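Long-range contacts in 199aa long hypothetical Trp repressor binding protein (Sulfolobus tokodaii, PDB 2ZKI), which is of unknown function but, as a flavodoxin-like protein named for Trp repressor binding and related to NADPH-dependent FMN reductases, probably binds FMN: residues Y14-E23 / T164-L172; G107-E115 / Q183-A191. All coordinates share one frame; numbering follows the deposited sequence.

Contact 1 of 2, residues Y14-E23 / T164-L172. With SO4 (sulfate ion), chain I.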
loop_
_atom_site.group_PDB
_atom_site.type_symbol
_atom_site.label_atom_id
_atom_site.label_comp_id
_atom_site.label_asym_id
_atom_site.label_seq_id
_atom_site.Cartn_x
_atom_site.Cartn_y
_atom_site.Cartn_z
ATOM N N TYR A 14 -19.680 3.256 -15.302
ATOM C CA TYR A 14 -20.865 3.715 -16.019
ATOM C C TYR A 14 -21.305 5.118 -15.585
ATOM O O TYR A 14 -22.187 5.718 -16.208
ATOM C CB TYR A 14 -22.021 2.718 -15.822
ATOM C CG TYR A 14 -21.664 1.279 -16.133
ATOM C CD1 TYR A 14 -21.736 0.789 -17.436
ATOM C CD2 TYR A 14 -21.249 0.407 -15.123
ATOM C CE1 TYR A 14 -21.403 -0.528 -17.732
ATOM C CE2 TYR A 14 -20.914 -0.914 -15.408
ATOM C CZ TYR A 14 -20.996 -1.375 -16.715
ATOM O OH TYR A 14 -20.668 -2.678 -17.010
ATOM N N GLY A 15 -20.686 5.636 -14.524
ATOM C CA GLY A 15 -21.089 6.913 -13.932
ATOM C C GLY A 15 -20.136 8.069 -14.187
ATOM O O GLY A 15 -19.785 8.361 -15.337
ATOM N N SER A 16 -19.726 8.728 -13.104
ATOM C CA SER A 16 -18.848 9.903 -13.167
ATOM C C SER A 16 -17.412 9.579 -13.591
ATOM O O SER A 16 -16.653 10.478 -13.971
ATOM C CB SER A 16 -18.850 10.646 -11.826
ATOM O OG SER A 16 -18.506 9.783 -10.754
ATOM N N ILE A 17 -17.048 8.300 -13.522
ATOM C CA ILE A 17 -15.735 7.831 -13.967
ATOM C C ILE A 17 -15.580 7.981 -15.488
ATOM O O ILE A 17 -14.475 8.220 -15.987
ATOM C CB ILE A 17 -15.456 6.365 -13.492
ATOM C CG1 ILE A 17 -14.017 5.934 -13.801
ATOM C CG2 ILE A 17 -16.468 5.383 -14.076
ATOM C CD1 ILE A 17 -13.010 6.319 -12.737
ATOM N N VAL A 18 -16.698 7.858 -16.203
ATOM C CA VAL A 18 -16.739 8.023 -17.656
ATOM C C VAL A 18 -16.381 9.459 -18.040
ATOM O O VAL A 18 -15.553 9.677 -18.926
ATOM C CB VAL A 18 -18.131 7.651 -18.240
ATOM C CG1 VAL A 18 -18.152 7.825 -19.753
ATOM C CG2 VAL A 18 -18.519 6.224 -17.864
ATOM N N GLU A 19 -16.997 10.432 -17.365
ATOM C CA GLU A 19 -16.713 11.844 -17.624
ATOM C C GLU A 19 -15.267 12.198 -17.274
ATOM O O GLU A 19 -14.646 13.022 -17.949
ATOM C CB GLU A 19 -17.695 12.764 -16.889
ATOM C CG GLU A 19 -17.768 14.176 -17.493
ATOM C CD GLU A 19 -18.607 15.156 -16.677
ATOM O OE1 GLU A 19 -18.201 16.337 -16.576
ATOM O OE2 GLU A 19 -19.667 14.753 -16.143
ATOM N N LEU A 20 -14.736 11.563 -16.230
ATOM C CA LEU A 20 -13.322 11.697 -15.875
ATOM C C LEU A 20 -12.406 11.195 -16.992
ATOM O O LEU A 20 -11.365 11.793 -17.264
ATOM C CB LEU A 20 -13.012 10.958 -14.568
ATOM C CG LEU A 20 -13.393 11.621 -13.238
ATOM C CD1 LEU A 20 -13.278 10.625 -12.089
ATOM C CD2 LEU A 20 -12.544 12.861 -12.961
ATOM N N ALA A 21 -12.813 10.102 -17.635
ATOM C CA ALA A 21 -12.063 9.497 -18.736
ATOM C C ALA A 21 -12.041 10.375 -19.991
ATOM O O ALA A 21 -11.024 10.440 -20.684
ATOM C CB ALA A 21 -12.622 8.121 -19.059
ATOM N N LYS A 22 -13.159 11.043 -20.272
ATOM C CA LYS A 22 -13.261 11.958 -21.414
ATOM C C LYS A 22 -12.398 13.210 -21.246
ATOM O O LYS A 22 -11.804 13.694 -22.212
ATOM C CB LYS A 22 -14.715 12.366 -21.657
ATOM C CG LYS A 22 -15.536 11.349 -22.431
ATOM C CD LYS A 22 -16.904 11.920 -22.776
ATOM C CE LYS A 22 -17.738 10.945 -23.591
ATOM N NZ LYS A 22 -18.271 9.831 -22.758
ATOM N N GLU A 23 -12.342 13.727 -20.019
ATOM C CA GLU A 23 -11.555 14.920 -19.699
ATOM C C GLU A 23 -10.053 14.664 -19.780
ATOM O O GLU A 23 -9.305 15.501 -20.284
ATOM C CB GLU A 23 -11.922 15.455 -18.314
ATOM C CG GLU A 23 -13.311 16.073 -18.221
ATOM C CD GLU A 23 -13.420 17.404 -18.938
ATOM O OE1 GLU A 23 -14.522 17.719 -19.432
ATOM O OE2 GLU A 23 -12.410 18.136 -19.011
ATOM N N THR A 164 -9.767 12.572 -9.308
ATOM C CA THR A 164 -10.906 11.877 -8.713
ATOM C C THR A 164 -12.182 12.703 -8.802
ATOM O O THR A 164 -12.148 13.880 -9.161
ATOM C CB THR A 164 -10.662 11.510 -7.223
ATOM O OG1 THR A 164 -10.538 12.705 -6.442
ATOM C CG2 THR A 164 -9.409 10.650 -7.049
ATOM N N HIS A 165 -13.305 12.064 -8.482
ATOM C CA HIS A 165 -14.577 12.750 -8.300
ATOM C C HIS A 165 -15.154 12.400 -6.935
ATOM O O HIS A 165 -15.085 11.246 -6.503
ATOM C CB HIS A 165 -15.569 12.379 -9.405
ATOM C CG HIS A 165 -16.963 12.869 -9.154
ATOM N ND1 HIS A 165 -17.324 14.191 -9.297
ATOM C CD2 HIS A 165 -18.079 12.215 -8.752
ATOM C CE1 HIS A 165 -18.605 14.329 -9.002
ATOM N NE2 HIS A 165 -19.086 13.145 -8.669
ATOM N N LEU A 166 -15.710 13.406 -6.261
ATOM C CA LEU A 166 -16.338 13.220 -4.954
ATOM C C LEU A 166 -17.860 13.198 -5.072
ATOM O O LEU A 166 -18.454 14.063 -5.718
ATOM C CB LEU A 166 -15.887 14.306 -3.966
ATOM C CG LEU A 166 -16.574 14.369 -2.595
ATOM C CD1 LEU A 166 -16.274 13.137 -1.765
ATOM C CD2 LEU A 166 -16.184 15.627 -1.835
ATOM N N GLY A 167 -18.476 12.201 -4.446
ATOM C CA GLY A 167 -19.930 12.059 -4.439
ATOM C C GLY A 167 -20.447 11.015 -5.413
ATOM O O GLY A 167 -19.691 10.494 -6.244
ATOM N N SER A 168 -21.742 10.716 -5.305
ATOM C CA SER A 168 -22.408 9.754 -6.189
ATOM C C SER A 168 -23.014 10.420 -7.433
ATOM O O SER A 168 -23.623 9.748 -8.273
ATOM C CB SER A 168 -23.467 8.949 -5.422
ATOM O OG SER A 168 -24.361 9.801 -4.725
ATOM N N LYS A 169 -22.831 11.737 -7.543
ATOM C CA LYS A 169 -23.248 12.502 -8.724
ATOM C C LYS A 169 -22.455 12.072 -9.958
ATOM O O LYS A 169 -21.394 11.453 -9.840
ATOM C CB LYS A 169 -23.061 14.009 -8.486
ATOM C CG LYS A 169 -23.951 14.595 -7.390
ATOM C CD LYS A 169 -23.472 15.981 -6.961
ATOM C CE LYS A 169 -24.175 16.448 -5.685
ATOM N NZ LYS A 169 -23.798 15.637 -4.484
ATOM N N GLU A 170 -22.977 12.400 -11.139
ATOM C CA GLU A 170 -22.301 12.080 -12.396
ATOM C C GLU A 170 -21.519 13.274 -12.953
ATOM O O GLU A 170 -20.455 13.099 -13.552
ATOM C CB GLU A 170 -23.304 11.557 -13.429
ATOM C CG GLU A 170 -22.670 10.827 -14.609
ATOM C CD GLU A 170 -23.696 10.265 -15.580
ATOM O OE1 GLU A 170 -24.547 11.040 -16.075
ATOM O OE2 GLU A 170 -23.644 9.044 -15.857
ATOM N N GLU A 171 -22.042 14.482 -12.746
ATOM C CA GLU A 171 -21.436 15.700 -13.288
ATOM C C GLU A 171 -20.228 16.148 -12.466
ATOM O O GLU A 171 -20.316 16.286 -11.243
ATOM C CB GLU A 171 -22.466 16.836 -13.379
ATOM C CG GLU A 171 -23.620 16.593 -14.363
ATOM C CD GLU A 171 -24.727 15.701 -13.798
ATOM O OE1 GLU A 171 -25.030 15.798 -12.586
ATOM O OE2 GLU A 171 -25.301 14.902 -14.572
ATOM N N LEU A 172 -19.106 16.369 -13.148
ATOM C CA LEU A 172 -17.886 16.868 -12.515
ATOM C C LEU A 172 -17.934 18.383 -12.378
ATOM O O LEU A 172 -18.421 19.073 -13.280
ATOM C CB LEU A 172 -16.650 16.482 -13.336
ATOM C CG LEU A 172 -16.411 15.036 -13.777
ATOM C CD1 LEU A 172 -15.235 14.975 -14.743
ATOM C CD2 LEU A 172 -16.177 14.116 -12.592
HETATM S S SO4 I . -20.098 3.397 -11.585
HETATM O O1 SO4 I . -21.269 4.259 -11.721
HETATM O O2 SO4 I . -18.883 4.198 -11.727
HETATM O O3 SO4 I . -20.120 2.759 -10.270
HETATM O O4 SO4 I . -20.118 2.374 -12.627
HETATM O O HOH W 1 -20.130 9.010 -8.637
#
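Leu172 is laid across the side of helix 16-31 that carries Glu19 and Leu20, its isobutyl group between these two side chains. It crosses Leu20 at about a right angle, CD2 lying 3.8 Å from Leu20 CG, while CD1 reaches the CB and CG of Glu19 and the CG of Glu23. A branched apolar residue suits this place because it can touch Glu19, Leu20 and, one turn on, Glu23. Glu19 comes from the opposite direction: with CG anti to the backbone N (chi1 -160°) and the chain extended beyond it, CB and CG meet Leu172 CD1, and the carboxylate reaches the loop backbone. There Leu172 N gives Glu19 OE2 a weak hydrogen bond of 3.4 Å. The carbonyl O of Glu170 is also near this oxygen, but both are acceptors, so that approach is no bond.

Near the start of the helix, the small Ser16 fits close against the loop. Ser16 CB lies 3.3 Å from Lys169 O, and its OG is 3.2 Å from His165 CD2, set obliquely to the imidazole. The same hydroxyl is 2.8 Å from a water that also lies within hydrogen-bonding distance of Gly167 O and Lys169 O, linking Ser16 to the turn at residues 167-169. His165 itself is held through ND1 by Glu176. Beside Ser16, Tyr14 N donates to sulfate O4 at 2.9 Å, and a side chain on Gly15 would collide with the anion.

Helix 16-31 is thus wedged between the loop and the central sheet: Ile17 packs on Phe113 of strand 109-115 and Ala21 on strand 6-11, while Glu23 forms a salt bridge with Arg181 of helix 174-195.

Contact 2 of 2, residues G107-E115 / Q183-A191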
loop_
_atom_site.group_PDB
_atom_site.type_symbol
_atom_site.label_atom_id
_atom_site.label_comp_id
_atom_site.label_asym_id
_atom_site.label_seq_id
_atom_site.Cartn_x
_atom_site.Cartn_y
_atom_site.Cartn_z
ATOM N N GLY A 107 8.548 -0.208 -19.679
ATOM C CA GLY A 107 9.096 1.135 -19.831
ATOM C C GLY A 107 8.072 2.208 -20.152
ATOM O O GLY A 107 8.392 3.398 -20.129
ATOM N N LYS A 108 6.842 1.789 -20.447
ATOM C CA LYS A 108 5.765 2.717 -20.800
ATOM C C LYS A 108 5.197 3.414 -19.560
ATOM O O LYS A 108 5.080 2.795 -18.502
ATOM C CB LYS A 108 4.642 1.993 -21.560
ATOM C CG LYS A 108 5.085 1.192 -22.788
ATOM C CD LYS A 108 5.358 2.072 -24.004
ATOM C CE LYS A 108 5.840 1.245 -25.192
ATOM N NZ LYS A 108 4.827 0.245 -25.644
ATOM N N PRO A 109 4.854 4.711 -19.683
ATOM C CA PRO A 109 4.246 5.448 -18.573
ATOM C C PRO A 109 2.768 5.120 -18.342
ATOM O O PRO A 109 2.023 4.879 -19.296
ATOM C CB PRO A 109 4.407 6.907 -18.999
ATOM C CG PRO A 109 4.393 6.859 -20.478
ATOM C CD PRO A 109 5.053 5.569 -20.865
ATOM N N VAL A 110 2.364 5.119 -17.075
ATOM C CA VAL A 110 0.982 4.857 -16.685
ATOM C C VAL A 110 0.540 5.822 -15.583
ATOM O O VAL A 110 1.295 6.102 -14.649
ATOM C CB VAL A 110 0.764 3.361 -16.262
ATOM C CG1 VAL A 110 1.659 2.964 -15.086
ATOM C CG2 VAL A 110 -0.702 3.077 -15.951
ATOM N N THR A 111 -0.677 6.338 -15.716
ATOM C CA THR A 111 -1.275 7.196 -14.696
ATOM C C THR A 111 -2.636 6.640 -14.264
ATOM O O THR A 111 -3.330 5.994 -15.055
ATOM C CB THR A 111 -1.375 8.682 -15.159
ATOM O OG1 THR A 111 -1.772 9.507 -14.057
ATOM C CG2 THR A 111 -2.363 8.855 -16.312
ATOM N N PHE A 112 -3.007 6.887 -13.009
ATOM C CA PHE A 112 -4.221 6.307 -12.443
ATOM C C PHE A 112 -5.220 7.351 -11.970
ATOM O O PHE A 112 -4.843 8.412 -11.465
ATOM C CB PHE A 112 -3.884 5.359 -11.288
ATOM C CG PHE A 112 -2.951 4.247 -11.665
ATOM C CD1 PHE A 112 -1.601 4.317 -11.339
ATOM C CD2 PHE A 112 -3.420 3.127 -12.345
ATOM C CE1 PHE A 112 -0.730 3.291 -11.684
ATOM C CE2 PHE A 112 -2.561 2.095 -12.696
ATOM C CZ PHE A 112 -1.213 2.173 -12.364
ATOM N N PHE A 113 -6.500 7.026 -12.135
ATOM C CA PHE A 113 -7.596 7.866 -11.664
ATOM C C PHE A 113 -8.741 7.027 -11.097
ATOM O O PHE A 113 -8.935 5.873 -11.486
ATOM C CB PHE A 113 -8.082 8.815 -12.767
ATOM C CG PHE A 113 -8.649 8.125 -13.984
ATOM C CD1 PHE A 113 -7.809 7.601 -14.965
ATOM C CD2 PHE A 113 -10.028 8.041 -14.170
ATOM C CE1 PHE A 113 -8.335 6.984 -16.098
ATOM C CE2 PHE A 113 -10.561 7.425 -15.299
ATOM C CZ PHE A 113 -9.714 6.896 -16.266
ATOM N N THR A 114 -9.489 7.612 -10.168
ATOM C CA THR A 114 -10.530 6.885 -9.450
ATOM C C THR A 114 -11.678 7.805 -9.021
ATOM O O THR A 114 -11.692 8.990 -9.357
ATOM C CB THR A 114 -9.938 6.092 -8.243
ATOM O OG1 THR A 114 -10.920 5.187 -7.728
ATOM C CG2 THR A 114 -9.461 7.022 -7.127
ATOM N N GLU A 115 -12.639 7.244 -8.292
ATOM C CA GLU A 115 -13.824 7.964 -7.842
ATOM C C GLU A 115 -14.361 7.291 -6.585
ATOM O O GLU A 115 -14.360 6.064 -6.486
ATOM C CB GLU A 115 -14.887 7.975 -8.953
ATOM C CG GLU A 115 -16.229 8.627 -8.596
ATOM C CD GLU A 115 -17.245 7.641 -8.017
ATOM O OE1 GLU A 115 -17.312 6.490 -8.507
ATOM O OE2 GLU A 115 -17.981 8.020 -7.075
ATOM N N GLN A 183 -4.050 15.751 -15.900
ATOM C CA GLN A 183 -3.516 14.389 -15.845
ATOM C C GLN A 183 -3.233 13.853 -17.247
ATOM O O GLN A 183 -2.203 13.210 -17.476
ATOM C CB GLN A 183 -4.462 13.456 -15.083
ATOM C CG GLN A 183 -3.849 12.101 -14.744
ATOM C CD GLN A 183 -4.594 11.363 -13.652
ATOM O OE1 GLN A 183 -5.823 11.380 -13.598
ATOM N NE2 GLN A 183 -3.851 10.699 -12.777
ATOM N N GLY A 184 -4.149 14.134 -18.175
ATOM C CA GLY A 184 -3.970 13.796 -19.584
ATOM C C GLY A 184 -2.787 14.516 -20.203
ATOM O O GLY A 184 -2.073 13.950 -21.035
ATOM N N LYS A 185 -2.583 15.767 -19.796
ATOM C CA LYS A 185 -1.430 16.544 -20.238
ATOM C C LYS A 185 -0.148 15.957 -19.656
ATOM O O LYS A 185 0.869 15.861 -20.341
ATOM C CB LYS A 185 -1.578 18.012 -19.832
ATOM C CG LYS A 185 -0.481 18.921 -20.368
ATOM C CD LYS A 185 -0.606 20.333 -19.822
ATOM C CE LYS A 185 0.454 21.240 -20.428
ATOM N NZ LYS A 185 0.359 22.637 -19.919
ATOM N N ARG A 186 -0.223 15.550 -18.392
ATOM C CA ARG A 186 0.923 15.025 -17.663
ATOM C C ARG A 186 1.408 13.668 -18.208
ATOM O O ARG A 186 2.615 13.437 -18.307
ATOM C CB ARG A 186 0.589 14.948 -16.168
ATOM C CG ARG A 186 1.773 14.791 -15.221
ATOM C CD ARG A 186 2.613 16.061 -15.086
ATOM N NE ARG A 186 3.723 16.089 -16.037
ATOM C CZ ARG A 186 4.880 15.449 -15.874
ATOM N NH1 ARG A 186 5.105 14.716 -14.792
ATOM N NH2 ARG A 186 5.821 15.539 -16.803
ATOM N N ILE A 187 0.474 12.787 -18.570
ATOM C CA ILE A 187 0.829 11.467 -19.109
ATOM C C ILE A 187 1.391 11.547 -20.531
ATOM O O ILE A 187 2.275 10.774 -20.897
ATOM C CB ILE A 187 -0.354 10.436 -19.021
ATOM C CG1 ILE A 187 0.094 9.025 -19.435
ATOM C CG2 ILE A 187 -1.558 10.874 -19.855
ATOM C CD1 ILE A 187 1.036 8.350 -18.461
ATOM N N THR A 188 0.881 12.496 -21.314
ATOM C CA THR A 188 1.334 12.709 -22.686
ATOM C C THR A 188 2.790 13.170 -22.720
ATOM O O THR A 188 3.573 12.698 -23.545
ATOM C CB THR A 188 0.431 13.724 -23.423
ATOM O OG1 THR A 188 -0.923 13.259 -23.400
ATOM C CG2 THR A 188 0.869 13.900 -24.870
ATOM N N GLU A 189 3.145 14.075 -21.808
ATOM C CA GLU A 189 4.503 14.613 -21.717
ATOM C C GLU A 189 5.547 13.532 -21.456
ATOM O O GLU A 189 6.625 13.546 -22.050
ATOM C CB GLU A 189 4.585 15.697 -20.637
ATOM C CG GLU A 189 3.958 17.024 -21.044
ATOM C CD GLU A 189 4.173 18.123 -20.021
ATOM O OE1 GLU A 189 3.858 17.910 -18.829
ATOM O OE2 GLU A 189 4.653 19.209 -20.413
ATOM N N VAL A 190 5.216 12.596 -20.572
ATOM C CA VAL A 190 6.111 11.493 -20.238
ATOM C C VAL A 190 6.149 10.476 -21.381
ATOM O O VAL A 190 7.193 9.881 -21.660
ATOM C CB VAL A 190 5.693 10.806 -18.912
ATOM C CG1 VAL A 190 6.761 9.818 -18.448
ATOM C CG2 VAL A 190 5.439 11.848 -17.832
ATOM N N ALA A 191 5.008 10.300 -22.044
ATOM C CA ALA A 191 4.877 9.351 -23.145
ATOM C C ALA A 191 5.782 9.687 -24.326
ATOM O O ALA A 191 6.431 8.799 -24.886
ATOM C CB ALA A 191 3.430 9.255 -23.593
#
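Thr111 turns its methyl onto the flank of helix 174-195, CG2 lying 3.7 Å from Ile187 CB, while its hydroxyl faces Gln183. A threonine serves both needs. A chi1 of -171° swings the hydroxyl away from the strand nitrogen, and OG1 there takes a weak bond from Gln183 NE2 at 2.7 Å and is also hydrogen-bonded to the carbonyl of Val142.

Gln183 supplies the main polar link. Its extended chain carries the amide down to the strand, where NE2 donates to Phe112 O at 2.8 Å; the donor stands above the carbonyl plane, 51° out of it. OE1 turns to the backbone N of Ala163 and lies 3.5 Å from Phe113 CB, so both ends of the buried amide are used and its rotation is fixed. A leucine in its place would probably leave Phe112 O and Ala163 N without these partners in a buried setting.

Toward the start of the strand the contact becomes wholly apolar. Pro109 presents the side of its ring to three helix residues: CB is 3.7 Å from Ile187 CD1 and 3.8 Å from Val190 CG1, and CG lies over Ala191. The compact ring and the small alanine let the backbones come near, Pro109 CA and Ala191 CA being 6.0 Å apart.

The axes of strand 109-115 and of the helix segment 183-191 approach to 8.3 Å and run nearly antiparallel, at 168°. Phe112 packs on helix 125-130 on one face of the sheet, and helix 174-195 rests on the other. A C-terminal helix laid antiparallel along a strand of a parallel sheet of order 2-1-3-4-5 is the layered alpha/beta arrangement of the flavodoxin-like fold.

In the fold
Contacts 1 and 2, with centres 18 Å apart on opposite sides of the chain's centre, meet around Thr114 and Glu115. There Glu115 CG lies 3.3 Å from Ser16 OG, and Thr114 O is 3.5 Å from Thr164 CB. Contact 1 packs the loop that leads into the helix of contact 2 against helix 16-31; Phe113 and Gln183 both touch Ile24 of helix 16-31. The sulfate beside Tyr14 and Gly15 sits before helix 16-31, after strand 6-11, where flavodoxin-like proteins bind the FMN phosphate, consistent with a phosphate site although the ion probably came from crystallisation. Contact 2 lies deeper in the core.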